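Peptidase S15/CocE/NonD (Thaumarchaeota archaeon SCGC AB-539-E09, PDB 4PF1) is a serine aminopeptidase with an alpha/beta-hydrolase fold, which probably removes residues from the amino-terminal end of peptides. Local coordinates at residues 63-68 against 161-166; 155-160 against 179-184; 389-394 against 483-488; 490-495 against 553-558; 502-507 against 530-535. All coordinates share one frame; numbering follows the deposited sequence.

Interaction 1 of 5, residues 63-68 against 161-166; sequences VLTRTP and SYEGYT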
# COMPACT_ATOMS: atom_id res chain seq x y z
N VAL A 63 -15.41 17.28 32.00
CA VAL A 63 -14.70 16.01 31.86
C VAL A 63 -13.18 16.32 31.94
O VAL A 63 -12.64 17.02 31.08
CB VAL A 63 -15.15 15.18 30.62
CG1 VAL A 63 -14.91 15.93 29.31
CG2 VAL A 63 -14.50 13.80 30.60
N LEU A 64 -12.55 15.92 33.06
CA LEU A 64 -11.16 16.24 33.39
C LEU A 64 -10.19 15.09 33.10
O LEU A 64 -10.45 13.94 33.45
CB LEU A 64 -11.06 16.64 34.89
CG LEU A 64 -9.65 16.86 35.50
CD1 LEU A 64 -8.95 18.07 34.89
CD2 LEU A 64 -9.72 17.00 37.00
N THR A 65 -9.03 15.43 32.50
CA THR A 65 -7.94 14.50 32.24
C THR A 65 -6.63 15.16 32.68
O THR A 65 -6.34 16.29 32.29
CB THR A 65 -7.93 14.06 30.77
OG1 THR A 65 -9.23 13.58 30.41
CG2 THR A 65 -6.89 12.97 30.50
N ARG A 66 -5.87 14.47 33.55
CA ARG A 66 -4.61 14.98 34.09
C ARG A 66 -3.47 14.18 33.46
O ARG A 66 -3.43 12.96 33.60
CB ARG A 66 -4.62 14.91 35.63
CG ARG A 66 -5.88 15.59 36.23
CD ARG A 66 -5.83 15.76 37.74
NE ARG A 66 -4.75 16.66 38.14
CZ ARG A 66 -3.62 16.27 38.72
NH1 ARG A 66 -2.68 17.14 39.02
NH2 ARG A 66 -3.43 14.98 39.00
N THR A 67 -2.60 14.87 32.69
CA THR A 67 -1.60 14.21 31.85
C THR A 67 -0.14 14.68 32.04
O THR A 67 0.12 15.88 32.14
CB THR A 67 -2.00 14.44 30.35
OG1 THR A 67 -1.08 13.77 29.48
CG2 THR A 67 -2.11 15.92 29.96
N PRO A 68 0.84 13.75 31.91
CA PRO A 68 2.25 14.17 31.86
C PRO A 68 2.72 14.28 30.39
O PRO A 68 3.92 14.28 30.13
CB PRO A 68 2.95 13.02 32.57
CG PRO A 68 2.13 11.79 32.16
CD PRO A 68 0.73 12.27 31.78
N SER A 161 -3.91 4.77 30.58
CA SER A 161 -2.50 4.57 30.97
C SER A 161 -2.13 5.46 32.18
O SER A 161 -2.73 5.30 33.25
CB SER A 161 -1.58 4.82 29.78
OG SER A 161 -0.32 4.19 29.95
N TYR A 162 -1.16 6.40 32.02
CA TYR A 162 -0.78 7.36 33.07
C TYR A 162 -1.97 8.25 33.41
O TYR A 162 -2.19 8.56 34.58
CB TYR A 162 0.43 8.20 32.62
CG TYR A 162 1.26 8.79 33.74
CD1 TYR A 162 0.76 9.80 34.55
CD2 TYR A 162 2.60 8.43 33.90
CE1 TYR A 162 1.55 10.39 35.55
CE2 TYR A 162 3.39 9.00 34.89
CZ TYR A 162 2.86 9.99 35.71
OH TYR A 162 3.65 10.58 36.68
N GLU A 163 -2.76 8.64 32.39
CA GLU A 163 -3.97 9.44 32.57
C GLU A 163 -5.06 8.61 33.28
O GLU A 163 -5.95 9.18 33.90
CB GLU A 163 -4.49 9.97 31.22
CG GLU A 163 -3.52 10.93 30.55
CD GLU A 163 -3.86 11.35 29.13
OE1 GLU A 163 -4.91 10.91 28.61
OE2 GLU A 163 -3.07 12.11 28.54
N GLY A 164 -4.94 7.29 33.20
CA GLY A 164 -5.81 6.35 33.90
C GLY A 164 -5.41 6.26 35.36
O GLY A 164 -6.27 6.16 36.24
N TYR A 165 -4.09 6.32 35.62
CA TYR A 165 -3.51 6.33 36.97
C TYR A 165 -3.94 7.61 37.70
O TYR A 165 -4.34 7.53 38.85
CB TYR A 165 -1.96 6.22 36.89
CG TYR A 165 -1.24 6.57 38.18
CD1 TYR A 165 -1.03 5.62 39.17
CD2 TYR A 165 -0.72 7.85 38.38
CE1 TYR A 165 -0.36 5.93 40.35
CE2 TYR A 165 -0.06 8.18 39.57
CZ TYR A 165 0.13 7.22 40.54
OH TYR A 165 0.80 7.52 41.70
N THR A 166 -3.89 8.77 37.00
CA THR A 166 -4.30 10.05 37.60
C THR A 166 -5.81 10.05 37.85
O THR A 166 -6.25 10.63 38.84
CB THR A 166 -3.86 11.25 36.75
OG1 THR A 166 -4.47 11.18 35.47
CG2 THR A 166 -2.34 11.35 36.62
O HOH W 1 -5.34 12.90 39.78
O HOH W 2 -6.92 12.09 34.74
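Pro68 lays its CG over one face of the Tyr162 ring, 3.5 Å from the centroid and displaced toward the rim, in a close CH-pi contact. The far end of that ring is anchored as well, since Tyr162 OH meets Asn119 and Tyr116. Next to it Glu163, extended beyond CG, runs side by side with Thr67. Thr67 OG1 stands anti to its own backbone N (chi1 -178°) and donates to the anti lone pair of Glu163 OE2 at 2.8 Å, while Arg74 forms a salt bridge to the same oxygen. The methyl CG2 of Thr65 presses on Glu163 OE1 at 3.4 Å.

This close-packed end contrasts with a water-bridged one around Arg66. Thr166 OG1 lies 2.8 Å from Arg66 O, a bond that is not settled, since Glu163 O is 2.9 Å from the same hydroxyl oxygen, Thr166 OG1. One water joins Arg66 N to Thr166 OG1, and a second bridges Arg66 NH2 and Thr166 O; Gln104 holds NE.

Helix 162-169 starts directly after Ser161, consistent with the nucleophile elbow of an alpha/beta-hydrolase. Strand 60-67 lies between strands 100-105 and 154-160 of the central sheet, and Arg66 and Thr166 both touch helix 133-147.

Interaction 2 of 5, residues 155-160 against 179-184; sequences VAAIGG and KAVVPF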
# COMPACT_ATOMS: atom_id res chain seq x y z
N VAL A 155 -18.32 17.13 37.89
CA VAL A 155 -17.08 16.77 37.20
C VAL A 155 -16.91 15.25 37.13
O VAL A 155 -17.28 14.53 38.07
CB VAL A 155 -15.84 17.44 37.89
CG1 VAL A 155 -14.52 17.04 37.21
CG2 VAL A 155 -15.97 18.96 37.93
N ALA A 156 -16.33 14.76 36.02
CA ALA A 156 -15.95 13.37 35.83
C ALA A 156 -14.51 13.31 35.35
O ALA A 156 -14.08 14.19 34.61
CB ALA A 156 -16.86 12.68 34.84
N ALA A 157 -13.75 12.30 35.80
CA ALA A 157 -12.36 12.14 35.39
C ALA A 157 -12.22 10.90 34.51
O ALA A 157 -12.69 9.82 34.88
CB ALA A 157 -11.45 12.03 36.60
N ILE A 158 -11.65 11.08 33.30
CA ILE A 158 -11.43 9.98 32.35
C ILE A 158 -9.99 10.04 31.82
O ILE A 158 -9.35 11.10 31.89
CB ILE A 158 -12.50 9.96 31.20
CG1 ILE A 158 -12.19 11.00 30.09
CG2 ILE A 158 -13.94 10.11 31.74
CD1 ILE A 158 -13.00 10.82 28.77
N GLY A 159 -9.50 8.92 31.30
CA GLY A 159 -8.15 8.83 30.77
C GLY A 159 -7.58 7.43 30.77
O GLY A 159 -8.04 6.57 31.52
N GLY A 160 -6.58 7.21 29.92
CA GLY A 160 -5.91 5.92 29.79
C GLY A 160 -4.45 5.95 30.18
O GLY A 160 -3.80 6.99 30.09
N LYS A 179 -18.35 13.18 40.27
CA LYS A 179 -19.54 12.33 40.21
C LYS A 179 -19.29 10.94 39.61
O LYS A 179 -20.10 10.05 39.85
CB LYS A 179 -20.67 13.03 39.44
CG LYS A 179 -21.07 14.42 39.99
CD LYS A 179 -21.60 14.37 41.44
CE LYS A 179 -21.73 15.75 42.03
NZ LYS A 179 -22.16 15.70 43.45
N ALA A 180 -18.21 10.76 38.81
CA ALA A 180 -17.89 9.48 38.17
C ALA A 180 -16.46 9.46 37.62
O ALA A 180 -15.89 10.52 37.37
CB ALA A 180 -18.87 9.19 37.03
N VAL A 181 -15.90 8.25 37.41
CA VAL A 181 -14.56 8.08 36.81
C VAL A 181 -14.59 6.96 35.76
O VAL A 181 -15.30 5.96 35.92
CB VAL A 181 -13.42 7.84 37.85
CG1 VAL A 181 -13.06 9.12 38.59
CG2 VAL A 181 -13.76 6.71 38.82
N VAL A 182 -13.80 7.13 34.67
CA VAL A 182 -13.66 6.12 33.62
C VAL A 182 -12.15 5.86 33.38
O VAL A 182 -11.56 6.41 32.44
CB VAL A 182 -14.42 6.48 32.30
CG1 VAL A 182 -14.35 5.34 31.29
CG2 VAL A 182 -15.88 6.85 32.57
N PRO A 183 -11.48 5.04 34.24
CA PRO A 183 -10.06 4.77 34.01
C PRO A 183 -9.83 3.69 32.94
O PRO A 183 -10.29 2.56 33.08
CB PRO A 183 -9.56 4.34 35.39
CG PRO A 183 -10.76 3.80 36.10
CD PRO A 183 -12.00 4.32 35.42
N PHE A 184 -9.17 4.08 31.83
CA PHE A 184 -8.81 3.17 30.73
C PHE A 184 -7.41 2.63 30.92
O PHE A 184 -6.53 3.39 31.33
CB PHE A 184 -8.87 3.89 29.37
CG PHE A 184 -10.21 4.33 28.84
CD1 PHE A 184 -10.75 5.56 29.20
CD2 PHE A 184 -10.86 3.59 27.86
CE1 PHE A 184 -11.96 6.00 28.64
CE2 PHE A 184 -12.07 4.03 27.31
CZ PHE A 184 -12.61 5.23 27.71
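Ile158 sets its CG2 methyl against the side of Val182, 3.7 Å from CB, and the two side chains run side by side on one face of a parallel strand pair. Strand 154-160, helix 162-169 and strand 178-184 form a beta-alpha-beta crossover, the repeating element of the alpha/beta-hydrolase sheet.

The backbone ladder begins with Lys179 N, which donates to Val155 O at 2.8 Å almost in line with the carbonyl. Ala157 then bonds in both directions, as parallel strands require: its N reaches Ala180 O at 3.2 Å, and its O receives Val182 N at 2.9 Å, both donors in the plane of the carbonyl they meet. The next rung, Gly159 N to Val182 O, is weak, but Phe184 N to Gly159 O restores a short link of 2.8 Å.

The two faces are covered differently. Ala156 and Phe184, on the Ile158 face, pack on helix 347-365, whereas Val181 and Pro183, on the other, meet the crossover helix 162-169. Ala157 CB fills in beside Val181 CG1 at 3.9 Å.

Toward the end of the pair the strand leads to Ser161, probably the nucleophile of a Ser-His-Asp triad, and two glycines bring it there. Gly159 has a phi of 156°, at which a beta carbon would be jammed against the preceding carbonyl oxygen. At Gly160 a beta carbon would stand tight against Phe184 CB. The last contact of the pair is a CA-H...O approach, with Gly160 CA 3.0 Å from Phe184 O.

Interaction 3 of 5, residues 389-394 against 483-488; sequences DDWPPE and RVAGQP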
# COMPACT_ATOMS: atom_id res chain seq x y z
N ASP A 389 -22.21 -11.36 35.33
CA ASP A 389 -22.42 -10.92 36.71
C ASP A 389 -21.10 -10.90 37.49
O ASP A 389 -21.02 -10.25 38.53
CB ASP A 389 -23.43 -11.84 37.42
CG ASP A 389 -24.84 -11.74 36.86
OD1 ASP A 389 -25.27 -10.62 36.50
OD2 ASP A 389 -25.53 -12.79 36.81
N ASP A 390 -20.08 -11.62 36.99
CA ASP A 390 -18.76 -11.72 37.60
C ASP A 390 -17.71 -12.07 36.54
O ASP A 390 -18.07 -12.49 35.43
CB ASP A 390 -18.77 -12.80 38.71
CG ASP A 390 -17.73 -12.63 39.81
OD1 ASP A 390 -16.76 -11.85 39.61
OD2 ASP A 390 -17.87 -13.28 40.87
N TRP A 391 -16.42 -11.90 36.87
CA TRP A 391 -15.33 -12.27 35.98
C TRP A 391 -14.36 -13.24 36.70
O TRP A 391 -13.75 -12.86 37.70
CB TRP A 391 -14.59 -11.04 35.45
CG TRP A 391 -13.55 -11.38 34.41
CD1 TRP A 391 -12.20 -11.31 34.56
CD2 TRP A 391 -13.79 -11.92 33.11
NE1 TRP A 391 -11.57 -11.74 33.41
CE2 TRP A 391 -12.53 -12.13 32.50
CE3 TRP A 391 -14.95 -12.24 32.38
CZ2 TRP A 391 -12.39 -12.62 31.20
CZ3 TRP A 391 -14.81 -12.75 31.09
CH2 TRP A 391 -13.55 -12.94 30.52
N PRO A 392 -14.24 -14.51 36.23
CA PRO A 392 -14.91 -15.13 35.07
C PRO A 392 -16.39 -15.45 35.35
O PRO A 392 -16.77 -15.53 36.52
CB PRO A 392 -14.10 -16.41 34.85
CG PRO A 392 -13.63 -16.78 36.22
CD PRO A 392 -13.34 -15.47 36.90
N PRO A 393 -17.25 -15.65 34.31
CA PRO A 393 -18.66 -15.98 34.58
C PRO A 393 -18.81 -17.33 35.28
O PRO A 393 -18.06 -18.27 34.98
CB PRO A 393 -19.30 -16.01 33.18
CG PRO A 393 -18.17 -16.23 32.25
CD PRO A 393 -16.98 -15.57 32.86
N GLU A 394 -19.74 -17.41 36.23
CA GLU A 394 -19.99 -18.63 37.01
C GLU A 394 -21.30 -19.28 36.60
O GLU A 394 -21.80 -19.04 35.49
CB GLU A 394 -19.99 -18.30 38.52
CG GLU A 394 -18.65 -17.81 39.04
CD GLU A 394 -18.64 -17.21 40.44
OE1 GLU A 394 -19.73 -17.01 41.02
OE2 GLU A 394 -17.53 -16.92 40.95
N ARG A 483 -14.99 -22.75 24.34
CA ARG A 483 -15.09 -21.42 24.93
C ARG A 483 -14.27 -21.31 26.21
O ARG A 483 -14.42 -22.14 27.10
CB ARG A 483 -16.55 -21.06 25.24
CG ARG A 483 -17.49 -21.03 24.03
CD ARG A 483 -18.86 -20.50 24.42
NE ARG A 483 -18.81 -19.07 24.76
CZ ARG A 483 -19.62 -18.49 25.64
NH1 ARG A 483 -20.53 -19.20 26.29
NH2 ARG A 483 -19.50 -17.19 25.89
N VAL A 484 -13.42 -20.27 26.31
CA VAL A 484 -12.61 -20.01 27.51
C VAL A 484 -12.88 -18.59 28.03
O VAL A 484 -13.11 -17.68 27.24
CB VAL A 484 -11.08 -20.25 27.30
CG1 VAL A 484 -10.76 -21.75 27.19
CG2 VAL A 484 -10.54 -19.47 26.10
N ALA A 485 -12.88 -18.42 29.36
CA ALA A 485 -13.10 -17.13 30.01
C ALA A 485 -12.31 -17.04 31.32
O ALA A 485 -12.12 -18.05 31.99
CB ALA A 485 -14.58 -16.90 30.27
N GLY A 486 -11.86 -15.85 31.65
CA GLY A 486 -11.11 -15.61 32.87
C GLY A 486 -9.61 -15.57 32.68
O GLY A 486 -9.11 -15.27 31.59
N GLN A 487 -8.87 -15.86 33.76
CA GLN A 487 -7.42 -15.82 33.74
C GLN A 487 -6.84 -17.24 33.70
O GLN A 487 -7.00 -17.99 34.66
CB GLN A 487 -6.89 -15.03 34.96
CG GLN A 487 -5.38 -15.18 35.20
CD GLN A 487 -4.83 -14.08 36.05
OE1 GLN A 487 -5.05 -14.03 37.27
NE2 GLN A 487 -4.07 -13.18 35.44
N PRO A 488 -6.11 -17.60 32.61
CA PRO A 488 -5.42 -18.90 32.60
C PRO A 488 -4.21 -18.86 33.54
O PRO A 488 -3.60 -17.80 33.70
CB PRO A 488 -4.99 -19.07 31.14
CG PRO A 488 -5.54 -17.88 30.39
CD PRO A 488 -5.80 -16.82 31.40
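Ala485 points its methyl at two side chains of the loop 389-394, in the C-terminal domain of the X-Pro dipeptidyl-peptidase family, which in relatives is a jelly-roll beta-sandwich. Its CB lies 3.8 Å from Pro393 CD and 4.1 Å from Trp391 CH2, a small apolar patch between strand 482-486 and the loop that follows strand 384-388. The carbonyl oxygen of Ala485 faces Pro392, with CB of that ring 3.8 Å away. A cis peptide precedes Pro392 and turns the loop abruptly between tryptophan and the proline pair. Asp390 steadies the base of the tryptophan, its OD1 accepting the bond from Trp391 N, and is itself met by Tyr306 OH.

At Gly486 the indole takes over. Trp391 CG is anti to the backbone N (chi1 -174°), and the six-membered part of the ring comes up to the glycine, CZ2 standing 3.3 Å from Gly486 N. Gln561 OE1 accepts the indole N-H at NE1, which helps fix the ring. Gly486 has a phi of 98°, unsuited to other residues here, and any beta carbon would collide with Pro392, whose CB already lies 3.7 Å from Gly486 CA.

Interaction 4 of 5, residues 490-495 against 553-558; sequences ARLFAS and LEYRIP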
# COMPACT_ATOMS: atom_id res chain seq x y z
N ALA A 490 -0.57 -20.90 34.40
CA ALA A 490 0.39 -21.91 34.01
C ALA A 490 1.00 -22.56 35.24
O ALA A 490 1.62 -21.88 36.06
CB ALA A 490 1.48 -21.30 33.13
N ARG A 491 0.76 -23.87 35.40
CA ARG A 491 1.36 -24.64 36.48
C ARG A 491 2.54 -25.35 35.87
O ARG A 491 2.38 -26.40 35.25
CB ARG A 491 0.34 -25.61 37.11
CG ARG A 491 0.82 -26.23 38.42
CD ARG A 491 -0.23 -27.13 39.04
NE ARG A 491 -0.36 -28.40 38.33
CZ ARG A 491 -1.43 -28.76 37.63
NH1 ARG A 491 -2.48 -27.95 37.55
NH2 ARG A 491 -1.46 -29.92 37.00
N LEU A 492 3.70 -24.69 35.90
CA LEU A 492 4.90 -25.17 35.24
C LEU A 492 5.86 -25.86 36.19
O LEU A 492 6.30 -25.27 37.17
CB LEU A 492 5.60 -24.00 34.53
CG LEU A 492 6.91 -24.32 33.80
CD1 LEU A 492 6.63 -24.96 32.43
CD2 LEU A 492 7.76 -23.07 33.64
N PHE A 493 6.20 -27.12 35.88
CA PHE A 493 7.20 -27.89 36.60
C PHE A 493 8.42 -27.96 35.70
O PHE A 493 8.39 -28.61 34.66
CB PHE A 493 6.68 -29.30 36.96
CG PHE A 493 5.59 -29.32 38.01
CD1 PHE A 493 5.91 -29.40 39.36
CD2 PHE A 493 4.25 -29.28 37.65
CE1 PHE A 493 4.91 -29.44 40.33
CE2 PHE A 493 3.25 -29.29 38.62
CZ PHE A 493 3.59 -29.38 39.96
N ALA A 494 9.45 -27.18 36.04
CA ALA A 494 10.63 -27.08 35.19
C ALA A 494 11.94 -27.13 35.96
O ALA A 494 12.02 -26.69 37.10
CB ALA A 494 10.56 -25.81 34.37
N SER A 495 12.99 -27.66 35.30
CA SER A 495 14.34 -27.71 35.84
C SER A 495 15.30 -27.01 34.89
O SER A 495 15.10 -27.02 33.68
CB SER A 495 14.77 -29.16 36.08
OG SER A 495 14.99 -29.86 34.86
N LEU A 553 11.43 -27.74 39.71
CA LEU A 553 10.75 -26.76 40.57
C LEU A 553 9.40 -26.33 39.99
O LEU A 553 9.24 -26.24 38.76
CB LEU A 553 11.64 -25.53 40.81
CG LEU A 553 13.00 -25.79 41.45
CD1 LEU A 553 13.93 -24.62 41.24
CD2 LEU A 553 12.87 -26.11 42.93
N GLU A 554 8.43 -26.05 40.88
CA GLU A 554 7.08 -25.63 40.51
C GLU A 554 6.98 -24.11 40.43
O GLU A 554 7.43 -23.41 41.34
CB GLU A 554 6.06 -26.18 41.52
CG GLU A 554 4.61 -25.98 41.11
CD GLU A 554 3.56 -26.50 42.08
OE1 GLU A 554 3.92 -27.23 43.03
OE2 GLU A 554 2.37 -26.18 41.87
N TYR A 555 6.36 -23.62 39.35
CA TYR A 555 6.12 -22.20 39.08
C TYR A 555 4.63 -21.96 38.87
O TYR A 555 3.97 -22.75 38.20
CB TYR A 555 6.89 -21.73 37.83
CG TYR A 555 8.39 -21.87 37.94
CD1 TYR A 555 9.02 -23.07 37.62
CD2 TYR A 555 9.19 -20.80 38.32
CE1 TYR A 555 10.41 -23.21 37.72
CE2 TYR A 555 10.57 -20.92 38.40
CZ TYR A 555 11.18 -22.13 38.12
OH TYR A 555 12.54 -22.26 38.20
N ARG A 556 4.11 -20.86 39.43
CA ARG A 556 2.73 -20.46 39.22
C ARG A 556 2.76 -19.19 38.39
O ARG A 556 3.26 -18.16 38.86
CB ARG A 556 1.99 -20.25 40.55
CG ARG A 556 0.48 -20.43 40.44
CD ARG A 556 -0.25 -19.97 41.68
NE ARG A 556 -0.86 -18.65 41.50
CZ ARG A 556 -2.16 -18.45 41.26
NH1 ARG A 556 -2.99 -19.48 41.19
NH2 ARG A 556 -2.62 -17.22 41.09
N ILE A 557 2.36 -19.28 37.11
CA ILE A 557 2.42 -18.13 36.21
C ILE A 557 1.01 -17.75 35.73
O ILE A 557 0.51 -18.33 34.75
CB ILE A 557 3.41 -18.37 35.01
CG1 ILE A 557 4.77 -18.94 35.49
CG2 ILE A 557 3.61 -17.08 34.20
CD1 ILE A 557 5.56 -19.71 34.41
N PRO A 558 0.34 -16.78 36.41
CA PRO A 558 -0.97 -16.32 35.92
C PRO A 558 -0.78 -15.59 34.59
O PRO A 558 0.20 -14.86 34.43
CB PRO A 558 -1.47 -15.38 37.03
CG PRO A 558 -0.48 -15.54 38.18
CD PRO A 558 0.80 -15.99 37.56
O HOH W 3 13.82 -24.51 37.58
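Ala490 meets Ile557 at the start of an antiparallel ladder whose short strands run at 151°. Its N donates to Ile557 O at 2.8 Å from well above the carbonyl plane, while the return bond from Ile557 N to Ala490 O lies in plane; the CB atoms of the two residues sit 4.0 Å apart.

Arg491 stands on the opposite face. Its CG passes 3.8 Å from Glu554 OE2, but the chain bends at chi3, and NH1 forms salt bridges with Glu621 and Asp405.

Leu492 pairs with Tyr555 in both directions: Leu492 O receives a short bond of 2.7 Å from Tyr555 N, and Leu492 N donates to Tyr555 O. Its CD2 branch packs against Ile557 CD1 at 4.1 Å and lies 4.2 Å from Tyr555 CD1.

Phe493 runs alongside Glu554, whose CG lies over one face of the ring, 4.0 Å from the centroid, with the carboxylate turned 32° from the ring plane. An alanine here would probably leave the aliphatic part of Glu554 without its aromatic support and free that side chain to swing.

Ala494 completes the ladder by bonding in both directions with Leu553. A water links Ala494 O to Tyr555 OH, 2.7 Å from the hydroxyl oxygen.

Strand 606-625 flanks strand 489-496 on its other edge, and strand 502-510 packs against the face bearing Ala490, Leu492 and Ile557.

Interaction 5 of 5, residues 502-507 against 530-535; sequences DWVVKI and ADIFRG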
# COMPACT_ATOMS: atom_id res chain seq x y z
N ASP A 502 14.37 -17.38 33.19
CA ASP A 502 13.12 -16.73 32.82
C ASP A 502 12.26 -17.76 32.14
O ASP A 502 12.78 -18.58 31.38
CB ASP A 502 13.37 -15.54 31.88
CG ASP A 502 13.76 -14.25 32.57
OD1 ASP A 502 13.67 -14.19 33.81
OD2 ASP A 502 14.17 -13.30 31.86
N TRP A 503 10.95 -17.77 32.42
CA TRP A 503 10.06 -18.73 31.79
C TRP A 503 8.91 -17.98 31.12
O TRP A 503 8.12 -17.32 31.79
CB TRP A 503 9.54 -19.78 32.79
CG TRP A 503 10.63 -20.56 33.48
CD1 TRP A 503 11.13 -20.34 34.73
CD2 TRP A 503 11.37 -21.67 32.94
NE1 TRP A 503 12.12 -21.26 35.01
CE2 TRP A 503 12.29 -22.08 33.93
CE3 TRP A 503 11.33 -22.37 31.72
CZ2 TRP A 503 13.16 -23.16 33.74
CZ3 TRP A 503 12.19 -23.44 31.53
CH2 TRP A 503 13.11 -23.82 32.53
N VAL A 504 8.87 -18.05 29.78
CA VAL A 504 7.84 -17.42 28.96
C VAL A 504 6.80 -18.48 28.60
O VAL A 504 7.16 -19.53 28.06
CB VAL A 504 8.43 -16.76 27.67
CG1 VAL A 504 7.34 -16.09 26.84
CG2 VAL A 504 9.53 -15.77 28.01
N VAL A 505 5.52 -18.23 28.92
CA VAL A 505 4.44 -19.15 28.59
C VAL A 505 3.48 -18.44 27.65
O VAL A 505 3.00 -17.35 27.98
CB VAL A 505 3.72 -19.73 29.85
CG1 VAL A 505 2.58 -20.67 29.45
CG2 VAL A 505 4.70 -20.45 30.78
N LYS A 506 3.21 -19.04 26.48
CA LYS A 506 2.29 -18.45 25.49
C LYS A 506 1.11 -19.37 25.20
O LYS A 506 1.31 -20.57 24.98
CB LYS A 506 3.00 -18.17 24.16
CG LYS A 506 4.32 -17.44 24.23
CD LYS A 506 4.85 -17.28 22.82
CE LYS A 506 6.32 -17.03 22.77
NZ LYS A 506 6.88 -17.34 21.43
N ILE A 507 -0.11 -18.80 25.15
CA ILE A 507 -1.31 -19.52 24.72
C ILE A 507 -1.62 -19.02 23.31
O ILE A 507 -1.65 -17.81 23.09
CB ILE A 507 -2.52 -19.37 25.69
CG1 ILE A 507 -2.27 -20.14 27.00
CG2 ILE A 507 -3.85 -19.83 25.02
CD1 ILE A 507 -3.19 -19.78 28.09
N ALA A 530 -0.15 -14.42 26.81
CA ALA A 530 1.24 -14.79 27.09
C ALA A 530 1.87 -13.89 28.13
O ALA A 530 1.59 -12.69 28.18
CB ALA A 530 2.05 -14.73 25.80
N ASP A 531 2.75 -14.46 28.97
CA ASP A 531 3.50 -13.70 29.95
C ASP A 531 4.82 -14.37 30.31
O ASP A 531 5.11 -15.47 29.83
CB ASP A 531 2.67 -13.39 31.21
CG ASP A 531 2.80 -11.93 31.64
OD1 ASP A 531 3.92 -11.37 31.52
OD2 ASP A 531 1.79 -11.34 32.06
N ILE A 532 5.63 -13.68 31.12
CA ILE A 532 6.97 -14.12 31.52
C ILE A 532 7.11 -14.09 33.05
O ILE A 532 6.53 -13.22 33.71
CB ILE A 532 8.05 -13.22 30.81
CG1 ILE A 532 9.50 -13.64 31.17
CG2 ILE A 532 7.79 -11.72 31.06
CD1 ILE A 532 10.61 -13.00 30.30
N PHE A 533 7.89 -15.02 33.60
CA PHE A 533 8.17 -15.08 35.02
C PHE A 533 9.68 -15.13 35.24
O PHE A 533 10.36 -15.99 34.68
CB PHE A 533 7.49 -16.32 35.66
CG PHE A 533 7.46 -16.32 37.17
CD1 PHE A 533 8.61 -16.58 37.91
CD2 PHE A 533 6.27 -16.11 37.86
CE1 PHE A 533 8.58 -16.57 39.30
CE2 PHE A 533 6.24 -16.13 39.25
CZ PHE A 533 7.40 -16.35 39.97
N ARG A 534 10.21 -14.22 36.08
CA ARG A 534 11.64 -14.22 36.42
C ARG A 534 11.84 -15.19 37.59
O ARG A 534 11.39 -14.91 38.70
CB ARG A 534 12.15 -12.81 36.73
CG ARG A 534 13.68 -12.73 36.84
CD ARG A 534 14.23 -11.47 36.22
NE ARG A 534 14.40 -11.59 34.77
CZ ARG A 534 14.84 -10.61 33.99
NH1 ARG A 534 15.12 -9.42 34.50
NH2 ARG A 534 14.97 -10.80 32.68
N GLY A 535 12.45 -16.33 37.28
CA GLY A 535 12.66 -17.47 38.18
C GLY A 535 13.24 -17.21 39.55
O GLY A 535 12.97 -17.97 40.48
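Asp502 and Arg534 form a side-on salt bridge between neighbouring strands. Arg534 NE reaches Asp502 OD1 at 2.9 Å and NH2 reaches OD2 at 2.7 Å, each on a syn lone pair, and the two flat groups are only 4° from coplanar. The arginine chain bends at chi2 and chi3 to present this edge; its NH1 goes on to Asp585, while Asn587 adds a second bond to Asp502 OD1. An alanine in place of Arg534 would probably leave the buried Asp502 carboxylate without its opposite charge and take one salt-bridge partner from Asp585.

Hydrogen bonds between backbones pair Trp503 with Phe533 and Val505 with Asp531, two bonds each; Val505 N to Asp531 O is 2.9 Å. Within its own strand Asp531 OD1 accepts from Ile532 N, and it also meets His198.

Apolar contacts occupy the face shared with the salt bridge. Val504 CG2 touches Ile532 CD1 at 3.8 Å, and the methyl of Ala530 rests 3.7 Å from Lys506 CA; the NZ of that lysine bonds to Gln461, Gln575 and Gln577.

Trp503 and Val505 leave from the other face to pack on strand 489-496, the layered stacking of sheets found in a beta-sandwich.

How the interactions relate
The five contacts fall into two groups, one in the alpha/beta-hydrolase part and one in the C-terminal domain. Interactions 1 and 2, centres 8 Å apart, share the central mixed sheet, where strands 60-67 and 154-160 are neighbours, and along the chain their segments alternate. Interaction 3 follows in the chain, then interaction 4, its centre about 37 Å from that of interaction 1; 502-507 and 530-535 both come between 490-495 and 553-558. Interactions 4 and 5 belong to separate sheets that face each other, centres about 9 Å apart, with Tyr555 and Trp503 meeting between them. Interaction 3 touches both through Gln487 and Pro488. A probable catalytic core thus stands beside a separately built beta domain.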